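Local coordinates for gentamicin resistance protein (Enterococcus gallinarum, PDB 6CTZ) that probably transfers a phosphate group from a guanine nucleotide to the 2''-hydroxyl of aminoglycosides such as kanamycin and gentamicin, giving resistance to these antibiotics, at residues R111-L116 and E236-Q241; P223-V228 and S259-F264; P13-Q18 and I32-D37. The protein carries 2 engineered substitutions. All coordinates share one frame; numbering follows the deposited sequence.

Contact 1: R111-L116 and E236-Q241; sequences RLALQL and ELFTRQ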
loop_
_atom_site.group_PDB
_atom_site.type_symbol
_atom_site.label_atom_id
_atom_site.label_comp_id
_atom_site.label_asym_id
_atom_site.label_seq_id
_atom_site.Cartn_x
_atom_site.Cartn_y
_atom_site.Cartn_z
ATOM N N ARG A 111 -16.022 0.790 13.887
ATOM C CA ARG A 111 -16.668 0.614 12.587
ATOM C C ARG A 111 -15.642 0.535 11.461
ATOM O O ARG A 111 -15.787 -0.273 10.534
ATOM C CB ARG A 111 -17.679 1.734 12.328
ATOM C CG ARG A 111 -18.745 1.884 13.396
ATOM C CD ARG A 111 -19.461 0.573 13.685
ATOM N NE ARG A 111 -20.183 0.048 12.528
ATOM C CZ ARG A 111 -20.892 -1.078 12.544
ATOM N NH1 ARG A 111 -20.974 -1.801 13.658
ATOM N NH2 ARG A 111 -21.518 -1.486 11.448
ATOM N N LEU A 112 -14.596 1.361 11.525
ATOM C CA LEU A 112 -13.541 1.287 10.518
ATOM C C LEU A 112 -12.845 -0.065 10.551
ATOM O O LEU A 112 -12.557 -0.643 9.500
ATOM C CB LEU A 112 -12.524 2.403 10.737
ATOM C CG LEU A 112 -12.997 3.805 10.360
ATOM C CD1 LEU A 112 -12.028 4.833 10.900
ATOM C CD2 LEU A 112 -13.145 3.960 8.842
ATOM N N ALA A 113 -12.574 -0.590 11.752
ATOM C CA ALA A 113 -11.933 -1.900 11.865
ATOM C C ALA A 113 -12.796 -2.991 11.245
ATOM O O ALA A 113 -12.288 -3.868 10.535
ATOM C CB ALA A 113 -11.645 -2.229 13.333
ATOM N N LEU A 114 -14.107 -2.930 11.478
ATOM C CA LEU A 114 -15.011 -3.913 10.898
ATOM C C LEU A 114 -15.004 -3.825 9.377
ATOM O O LEU A 114 -14.953 -4.850 8.682
ATOM C CB LEU A 114 -16.413 -3.666 11.441
ATOM C CG LEU A 114 -17.516 -4.576 10.907
ATOM C CD1 LEU A 114 -17.190 -6.053 11.133
ATOM C CD2 LEU A 114 -18.849 -4.187 11.542
ATOM N N GLN A 115 -15.056 -2.608 8.834
ATOM C CA GLN A 115 -15.081 -2.457 7.384
ATOM C C GLN A 115 -13.767 -2.881 6.748
ATOM O O GLN A 115 -13.766 -3.466 5.660
ATOM C CB GLN A 115 -15.406 -1.024 7.002
ATOM C CG GLN A 115 -16.835 -0.628 7.258
ATOM C CD GLN A 115 -17.092 0.759 6.735
ATOM O OE1 GLN A 115 -16.904 1.739 7.448
ATOM N NE2 GLN A 115 -17.472 0.855 5.465
ATOM N N LEU A 116 -12.637 -2.594 7.395
ATOM C CA LEU A 116 -11.356 -3.043 6.860
ATOM C C LEU A 116 -11.235 -4.560 6.921
ATOM O O LEU A 116 -10.729 -5.184 5.979
ATOM C CB LEU A 116 -10.210 -2.367 7.607
ATOM C CG LEU A 116 -9.945 -0.926 7.200
ATOM C CD1 LEU A 116 -8.944 -0.303 8.139
ATOM C CD2 LEU A 116 -9.422 -0.872 5.765
ATOM N N GLU A 236 -1.038 -0.870 17.141
ATOM C CA GLU A 236 -1.294 -2.269 17.471
ATOM C C GLU A 236 -2.724 -2.497 17.944
ATOM O O GLU A 236 -3.337 -3.517 17.607
ATOM C CB GLU A 236 -0.297 -2.746 18.524
ATOM C CG GLU A 236 -0.512 -4.198 18.898
ATOM C CD GLU A 236 0.549 -4.752 19.830
ATOM O OE1 GLU A 236 1.633 -4.140 19.966
ATOM O OE2 GLU A 236 0.288 -5.814 20.425
ATOM N N LEU A 237 -3.273 -1.576 18.736
ATOM C CA LEU A 237 -4.625 -1.780 19.253
ATOM C C LEU A 237 -5.639 -1.864 18.120
ATOM O O LEU A 237 -6.470 -2.781 18.078
ATOM C CB LEU A 237 -4.992 -0.677 20.248
ATOM C CG LEU A 237 -4.417 -0.880 21.649
ATOM C CD1 LEU A 237 -4.723 0.330 22.507
ATOM C CD2 LEU A 237 -4.985 -2.134 22.292
ATOM N N PHE A 238 -5.561 -0.930 17.169
ATOM C CA PHE A 238 -6.475 -0.966 16.033
ATOM C C PHE A 238 -6.242 -2.208 15.187
ATOM O O PHE A 238 -7.198 -2.857 14.739
ATOM C CB PHE A 238 -6.311 0.291 15.183
ATOM C CG PHE A 238 -7.209 0.314 13.990
ATOM C CD1 PHE A 238 -8.534 0.709 14.117
ATOM C CD2 PHE A 238 -6.744 -0.084 12.746
ATOM C CE1 PHE A 238 -9.370 0.722 13.024
ATOM C CE2 PHE A 238 -7.584 -0.071 11.651
ATOM C CZ PHE A 238 -8.900 0.329 11.796
ATOM N N THR A 239 -4.974 -2.554 14.955
ATOM C CA THR A 239 -4.667 -3.731 14.154
ATOM C C THR A 239 -5.263 -4.985 14.778
ATOM O O THR A 239 -5.829 -5.830 14.072
ATOM C CB THR A 239 -3.152 -3.852 13.988
ATOM O OG1 THR A 239 -2.663 -2.701 13.290
ATOM C CG2 THR A 239 -2.790 -5.081 13.198
ATOM N N ARG A 240 -5.161 -5.112 16.106
ATOM C CA ARG A 240 -5.734 -6.270 16.785
ATOM C C ARG A 240 -7.251 -6.307 16.655
ATOM O O ARG A 240 -7.838 -7.393 16.616
ATOM C CB ARG A 240 -5.312 -6.269 18.254
ATOM C CG ARG A 240 -3.885 -6.730 18.471
ATOM C CD ARG A 240 -3.459 -6.555 19.930
ATOM N NE ARG A 240 -2.157 -7.159 20.208
ATOM C CZ ARG A 240 -1.989 -8.426 20.585
ATOM N NH1 ARG A 240 -3.040 -9.225 20.725
ATOM N NH2 ARG A 240 -0.768 -8.895 20.799
ATOM N N GLN A 241 -7.903 -5.136 16.588
ATOM C CA GLN A 241 -9.346 -5.087 16.363
ATOM C C GLN A 241 -9.707 -5.625 14.983
ATOM O O GLN A 241 -10.679 -6.372 14.838
ATOM C CB GLN A 241 -9.859 -3.651 16.485
ATOM C CG GLN A 241 -9.835 -3.023 17.862
ATOM C CD GLN A 241 -10.403 -1.608 17.835
ATOM O OE1 GLN A 241 -9.664 -0.630 17.696
ATOM N NE2 GLN A 241 -11.724 -1.498 17.942
#
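Ala113 and Gln241 bring their CA atoms to 6.1 Å where helix 106-125 crosses helix 236-246; the local axes approach to 9.4 Å at a signed angle of -51°. Phe238 bridges this gap. Its CG stands anti to the backbone N (chi1 179°), and the far end of the ring reaches helix 106-125 with CE1 and CZ. CE1 lies 3.7 Å from Ala113 CB, and the neighbouring CZ meets Leu116 CD1, also at 3.7 Å. That methyl sits at the ring edge, in the plane of the ring, and the two side chains cross at about a right angle. A looser touch joins Leu112 CB to Phe238 CE1 at 4.2 Å. One turn further on, Gln241 contributes its aliphatic root, CB resting 3.9 Å from Ala113 CB. Met101 of helix 98-101 packs against both Leu112 and Phe238, extending the same apolar patch. The charges of helix 236-246 are engaged elsewhere: Arg240 NE donates to Glu236 OE2 at 2.8 Å, and Arg240 NH2 forms a salt bridge with Asp252. Helix 106-125, in turn, is tied to a loop through Gln115 OE1, which accepts from Leu209 N. With neither hydrogen bonds nor salt bridges between the two segments, cohesion here rests on dispersion and on burying an aromatic edge, and beside the single methyl of Ala113 the ring reaches the backbone, Phe238 CE1 lying 3.7 Å from Ala113 N.

Contact 2: P223-V228 and S259-F264; sequences PDYDYV and SLFVTF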
loop_
_atom_site.group_PDB
_atom_site.type_symbol
_atom_site.label_atom_id
_atom_site.label_comp_id
_atom_site.label_asym_id
_atom_site.label_seq_id
_atom_site.Cartn_x
_atom_site.Cartn_y
_atom_site.Cartn_z
ATOM N N PRO A 223 -1.483 -13.083 2.808
ATOM C CA PRO A 223 -2.510 -12.128 3.261
ATOM C C PRO A 223 -2.122 -11.373 4.517
ATOM O O PRO A 223 -2.599 -10.252 4.735
ATOM C CB PRO A 223 -3.750 -13.011 3.464
ATOM C CG PRO A 223 -3.186 -14.402 3.695
ATOM C CD PRO A 223 -1.990 -14.469 2.792
ATOM N N ASP A 224 -1.259 -11.943 5.360
ATOM C CA ASP A 224 -0.831 -11.213 6.551
ATOM C C ASP A 224 -0.042 -9.956 6.214
ATOM O O ASP A 224 0.092 -9.071 7.073
ATOM C CB ASP A 224 -0.009 -12.125 7.457
ATOM C CG ASP A 224 -0.825 -13.263 8.035
ATOM O OD1 ASP A 224 -2.062 -13.127 8.131
ATOM O OD2 ASP A 224 -0.227 -14.291 8.420
ATOM N N TYR A 225 0.503 -9.855 4.996
ATOM C CA TYR A 225 1.219 -8.635 4.637
ATOM C C TYR A 225 0.302 -7.413 4.647
ATOM O O TYR A 225 0.769 -6.293 4.889
ATOM C CB TYR A 225 1.930 -8.761 3.281
ATOM C CG TYR A 225 2.856 -7.595 3.087
ATOM C CD1 TYR A 225 4.109 -7.586 3.688
ATOM C CD2 TYR A 225 2.459 -6.466 2.363
ATOM C CE1 TYR A 225 4.960 -6.504 3.559
ATOM C CE2 TYR A 225 3.306 -5.372 2.230
ATOM C CZ TYR A 225 4.558 -5.404 2.826
ATOM O OH TYR A 225 5.407 -4.328 2.714
ATOM N N ASP A 226 -1.000 -7.599 4.409
ATOM C CA ASP A 226 -1.887 -6.439 4.394
ATOM C C ASP A 226 -2.125 -5.859 5.778
ATOM O O ASP A 226 -2.845 -4.864 5.896
ATOM C CB ASP A 226 -3.207 -6.745 3.678
ATOM C CG ASP A 226 -3.170 -6.414 2.186
ATOM O OD1 ASP A 226 -2.192 -5.794 1.696
ATOM O OD2 ASP A 226 -4.159 -6.761 1.504
ATOM N N TYR A 227 -1.531 -6.432 6.827
ATOM C CA TYR A 227 -1.549 -5.788 8.129
ATOM C C TYR A 227 -0.376 -4.838 8.360
ATOM O O TYR A 227 -0.389 -4.127 9.368
ATOM C CB TYR A 227 -1.531 -6.838 9.242
ATOM C CG TYR A 227 -2.784 -7.675 9.363
ATOM C CD1 TYR A 227 -3.984 -7.112 9.793
ATOM C CD2 TYR A 227 -2.754 -9.043 9.107
ATOM C CE1 TYR A 227 -5.119 -7.872 9.934
ATOM C CE2 TYR A 227 -3.896 -9.823 9.252
ATOM C CZ TYR A 227 -5.074 -9.228 9.660
ATOM O OH TYR A 227 -6.220 -9.964 9.831
ATOM N N VAL A 228 0.630 -4.801 7.473
ATOM C CA VAL A 228 1.897 -4.138 7.807
ATOM C C VAL A 228 1.707 -2.659 8.129
ATOM O O VAL A 228 2.259 -2.163 9.120
ATOM C CB VAL A 228 2.985 -4.385 6.743
ATOM C CG1 VAL A 228 2.637 -3.765 5.404
ATOM C CG2 VAL A 228 4.333 -3.849 7.234
ATOM N N SER A 259 5.065 -7.568 12.875
ATOM C CA SER A 259 6.112 -6.660 13.322
ATOM C C SER A 259 7.424 -6.940 12.602
ATOM O O SER A 259 8.215 -6.017 12.375
ATOM C CB SER A 259 6.280 -6.751 14.842
ATOM O OG SER A 259 7.063 -7.872 15.219
ATOM N N LEU A 260 7.678 -8.206 12.245
ATOM C CA LEU A 260 8.839 -8.521 11.420
ATOM C C LEU A 260 8.715 -7.861 10.046
ATOM O O LEU A 260 9.669 -7.249 9.554
ATOM C CB LEU A 260 9.016 -10.036 11.308
ATOM C CG LEU A 260 9.463 -10.711 12.616
ATOM C CD1 LEU A 260 9.167 -12.215 12.585
ATOM C CD2 LEU A 260 10.931 -10.464 12.918
ATOM N N PHE A 261 7.531 -7.952 9.422
ATOM C CA PHE A 261 7.298 -7.216 8.180
ATOM C C PHE A 261 7.548 -5.724 8.366
ATOM O O PHE A 261 8.051 -5.061 7.457
ATOM C CB PHE A 261 5.859 -7.417 7.686
ATOM C CG PHE A 261 5.529 -8.821 7.242
ATOM C CD1 PHE A 261 6.513 -9.698 6.822
ATOM C CD2 PHE A 261 4.210 -9.249 7.232
ATOM C CE1 PHE A 261 6.184 -10.982 6.410
ATOM C CE2 PHE A 261 3.879 -10.518 6.826
ATOM C CZ PHE A 261 4.866 -11.390 6.412
ATOM N N VAL A 262 7.166 -5.164 9.521
ATOM C CA VAL A 262 7.408 -3.740 9.762
ATOM C C VAL A 262 8.902 -3.445 9.777
ATOM O O VAL A 262 9.350 -2.444 9.207
ATOM C CB VAL A 262 6.703 -3.254 11.044
ATOM C CG1 VAL A 262 7.133 -1.836 11.388
ATOM C CG2 VAL A 262 5.196 -3.305 10.880
ATOM N N THR A 263 9.695 -4.293 10.449
ATOM C CA THR A 263 11.149 -4.135 10.402
ATOM C C THR A 263 11.645 -4.134 8.961
ATOM O O THR A 263 12.437 -3.272 8.562
ATOM C CB THR A 263 11.844 -5.254 11.188
ATOM O OG1 THR A 263 11.412 -5.236 12.557
ATOM C CG2 THR A 263 13.383 -5.091 11.119
ATOM N N PHE A 264 11.187 -5.100 8.165
ATOM C CA PHE A 264 11.660 -5.187 6.790
ATOM C C PHE A 264 11.214 -3.977 5.981
ATOM O O PHE A 264 11.950 -3.517 5.099
ATOM C CB PHE A 264 11.187 -6.496 6.152
ATOM C CG PHE A 264 11.553 -7.725 6.952
ATOM C CD1 PHE A 264 12.685 -7.742 7.762
ATOM C CD2 PHE A 264 10.752 -8.854 6.909
ATOM C CE1 PHE A 264 13.010 -8.870 8.508
ATOM C CE2 PHE A 264 11.064 -9.977 7.660
ATOM C CZ PHE A 264 12.199 -9.987 8.451
HETATM O O HOH W 1 7.637 -4.984 4.604
#
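Tyr225 and Phe261 meet ring against ring, with Tyr225 CD1 lying over one face of the Phe261 ring, off centre toward the rim, 3.9 Å from Phe261 CD2. The centroids are 5.5 Å apart and the planes are inclined at 53°, an oblique pairing. The rim of Phe261 also reaches the Asp224-Tyr225 peptide link, where CE2 touches the backbone. Beside the rings, Val228 CG2 packs against Val262 CG2 at 3.8 Å and against Phe261 CB at 3.9 Å. The chi1 of Val228, 65°, places CG1 between the backbone N and the carbonyl carbon, and this second methyl lies over one face of the Tyr225 ring, toward its rim. A water joins the first shell: it lies 3.0 Å from Tyr225 OH, in the plane of the tyrosine ring, and donates to Phe261 O at 2.9 Å, giving that helix carbonyl a polar partner. The nearest atoms of the Tyr225 side chain and bound kanamycin are about 5 Å apart. In this kinase-like fold, the 3-10 segment follows metal-binding Asp214 and leads into helix 228-234. Asp226, on the other side of the segment, accepts from His190 N and Gly191 N through its two carboxylate oxygens, and so braces the backbone just before Asp192, a metal- and kanamycin-site residue; an aspartate of protein kinases likewise anchors the catalytic-loop backbone. Asp224 forms a salt bridge with Lys257, while Tyr227 OH is hydrogen-bonded to Glu248. Outside the pair, Leu141 and Ile145 of helix 141-155 pack on Phe261, and Ile189 of strand 187-189 packs on Tyr225.

Contact 3: P13-Q18 and I32-D37; sequences PDISIQ and ILVNGD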
loop_
_atom_site.group_PDB
_atom_site.type_symbol
_atom_site.label_atom_id
_atom_site.label_comp_id
_atom_site.label_asym_id
_atom_site.label_seq_id
_atom_site.Cartn_x
_atom_site.Cartn_y
_atom_site.Cartn_z
ATOM N N PRO A 13 -11.739 14.210 -26.107
ATOM C CA PRO A 13 -12.469 15.397 -26.575
ATOM C C PRO A 13 -13.644 15.793 -25.705
ATOM O O PRO A 13 -14.155 16.905 -25.872
ATOM C CB PRO A 13 -12.939 14.991 -27.979
ATOM C CG PRO A 13 -11.985 13.905 -28.397
ATOM C CD PRO A 13 -11.685 13.154 -27.129
ATOM N N ASP A 14 -14.111 14.929 -24.812
ATOM C CA ASP A 14 -15.234 15.276 -23.951
ATOM C C ASP A 14 -14.813 15.982 -22.670
ATOM O O ASP A 14 -15.677 16.312 -21.849
ATOM C CB ASP A 14 -16.092 14.042 -23.630
ATOM C CG ASP A 14 -15.296 12.924 -22.996
ATOM O OD1 ASP A 14 -14.087 12.808 -23.289
ATOM O OD2 ASP A 14 -15.887 12.154 -22.207
ATOM N N ILE A 15 -13.522 16.237 -22.478
ATOM C CA ILE A 15 -13.028 16.914 -21.284
ATOM C C ILE A 15 -12.626 18.331 -21.665
ATOM O O ILE A 15 -11.663 18.534 -22.416
ATOM C CB ILE A 15 -11.858 16.158 -20.644
ATOM C CG1 ILE A 15 -12.315 14.768 -20.228
ATOM C CG2 ILE A 15 -11.305 16.928 -19.445
ATOM C CD1 ILE A 15 -11.206 13.909 -19.768
ATOM N N SER A 16 -13.359 19.312 -21.146
ATOM C CA SER A 16 -12.996 20.718 -21.255
ATOM C C SER A 16 -12.486 21.151 -19.891
ATOM O O SER A 16 -13.231 21.116 -18.907
ATOM C CB SER A 16 -14.197 21.570 -21.658
ATOM O OG SER A 16 -13.864 22.946 -21.643
ATOM N N ILE A 17 -11.223 21.547 -19.832
ATOM C CA ILE A 17 -10.553 21.770 -18.559
ATOM C C ILE A 17 -10.762 23.214 -18.122
ATOM O O ILE A 17 -10.332 24.152 -18.805
ATOM C CB ILE A 17 -9.066 21.403 -18.646
ATOM C CG1 ILE A 17 -8.921 19.890 -18.839
ATOM C CG2 ILE A 17 -8.356 21.855 -17.409
ATOM C CD1 ILE A 17 -7.490 19.403 -18.895
ATOM N N GLN A 18 -11.460 23.385 -17.001
ATOM C CA GLN A 18 -11.675 24.682 -16.376
ATOM C C GLN A 18 -10.779 24.907 -15.172
ATOM O O GLN A 18 -10.491 26.057 -14.831
ATOM C CB GLN A 18 -13.134 24.820 -15.924
ATOM C CG GLN A 18 -14.142 24.942 -17.055
ATOM C CD GLN A 18 -14.723 23.606 -17.473
ATOM O OE1 GLN A 18 -14.967 22.732 -16.640
ATOM N NE2 GLN A 18 -14.948 23.439 -18.772
ATOM N N ILE A 32 -3.426 14.454 -10.446
ATOM C CA ILE A 32 -3.970 15.804 -10.506
ATOM C C ILE A 32 -5.490 15.714 -10.515
ATOM O O ILE A 32 -6.078 14.677 -10.826
ATOM C CB ILE A 32 -3.452 16.599 -11.718
ATOM C CG1 ILE A 32 -3.886 15.941 -13.032
ATOM C CG2 ILE A 32 -1.943 16.714 -11.641
ATOM C CD1 ILE A 32 -3.511 16.754 -14.268
ATOM N N LEU A 33 -6.129 16.816 -10.148
ATOM C CA LEU A 33 -7.581 16.890 -10.096
ATOM C C LEU A 33 -8.043 17.899 -11.137
ATOM O O LEU A 33 -7.614 19.058 -11.114
ATOM C CB LEU A 33 -8.052 17.296 -8.702
ATOM C CG LEU A 33 -9.560 17.301 -8.464
ATOM C CD1 LEU A 33 -10.158 15.902 -8.646
ATOM C CD2 LEU A 33 -9.872 17.867 -7.079
ATOM N N VAL A 34 -8.908 17.455 -12.046
ATOM C CA VAL A 34 -9.407 18.272 -13.144
ATOM C C VAL A 34 -10.868 18.589 -12.870
ATOM O O VAL A 34 -11.665 17.685 -12.598
ATOM C CB VAL A 34 -9.247 17.546 -14.490
ATOM C CG1 VAL A 34 -10.040 18.256 -15.594
ATOM C CG2 VAL A 34 -7.771 17.437 -14.850
ATOM N N ASN A 35 -11.212 19.875 -12.924
ATOM C CA ASN A 35 -12.578 20.350 -12.724
ATOM C C ASN A 35 -13.154 19.952 -11.371
ATOM O O ASN A 35 -14.377 19.864 -11.217
ATOM C CB ASN A 35 -13.509 19.933 -13.871
ATOM C CG ASN A 35 -13.034 20.451 -15.215
ATOM O OD1 ASN A 35 -12.218 21.367 -15.275
ATOM N ND2 ASN A 35 -13.536 19.866 -16.295
ATOM N N GLY A 36 -12.293 19.708 -10.382
ATOM C CA GLY A 36 -12.729 19.257 -9.082
ATOM C C GLY A 36 -13.316 17.866 -9.046
ATOM O O GLY A 36 -13.693 17.399 -7.963
ATOM N N ASP A 37 -13.375 17.173 -10.185
ATOM C CA ASP A 37 -14.144 15.943 -10.316
ATOM C C ASP A 37 -13.343 14.747 -10.798
ATOM O O ASP A 37 -13.696 13.618 -10.452
ATOM C CB ASP A 37 -15.311 16.142 -11.301
ATOM C CG ASP A 37 -16.308 17.170 -10.827
ATOM O OD1 ASP A 37 -16.304 17.493 -9.620
ATOM O OD2 ASP A 37 -17.101 17.648 -11.663
#
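Asn35 grips the backbone of the 13-18 segment with both ends of its amide. ND2 donates to Ser16 O at 2.9 Å, nearly straight at 161° and close to the plane of its own amide, although it lies well out of the Ser16 carbonyl plane. OD1 accepts from Gln18 N at 2.8 Å, that donor being tilted only modestly from the plane of the Asn35 carbonyl. Ser19 N, one residue further along, is a second donor to OD1. Three bonds therefore hold the one amide, fixing its rotation and giving each of its polar atoms at least one partner, while the backbone O of Ser16 and the N atoms of Gln18 and Ser19 gain partners just ahead of strand 20-25. Chi1 of -59° sets CG anti to the carbonyl carbon, and chi2 of -18° turns the amide so that OD1 and ND2 face the 13-18 segment. The backbone of Asn35 also pairs with Ser19. Behind it the chain reverses: Asp37 N donates to Val34 O at 3.0 Å, and the positive phi angles of Asn35 and Gly36 match a type I' turn, for which Asn-Gly is a classic central pair. Next to the polar grip is an apolar patch. Val34 CG1 meets Ile17 CG1 at 3.8 Å, the two side chains crossing at about a right angle, and is brushed more loosely by Ile15 CG2 at 4.3 Å. Thr5 and Met9 of helix 2-11 pack on Ile17, Ile8 packs on Ile15, and Phe40 of strand 38-43 touches Ile15 and Val34, so the linker is lodged between the N-terminal helix and the hairpin of strands 29-34 and 38-43, beside the sheet margin formed by outer strand 20-25.

Overall arrangement
Contacts 1 and 2 belong to the mainly helical part of this kinase-like chain, with centres about 15 Å apart, whereas contact 3 lies in the N-terminal region beside the five-stranded sheet, its centre about 36 and 38 Å from theirs. Contact 3 closes first along the sequence. The segments of contacts 1 and 2 then alternate, 111-116, 223-228, 236-241 and 259-264, so the two interlock; they touch through Thr239 CG2 and Tyr227 CD1, 4.1 Å apart, and helices 236-246 and 251-276 are consecutive. Contact 3 and contact 2 lie on opposite sides of the chain's centre. Contact 2 approaches bound kanamycin, while contact 3 joins elements of the sheet region that supplies GDP-binding residues.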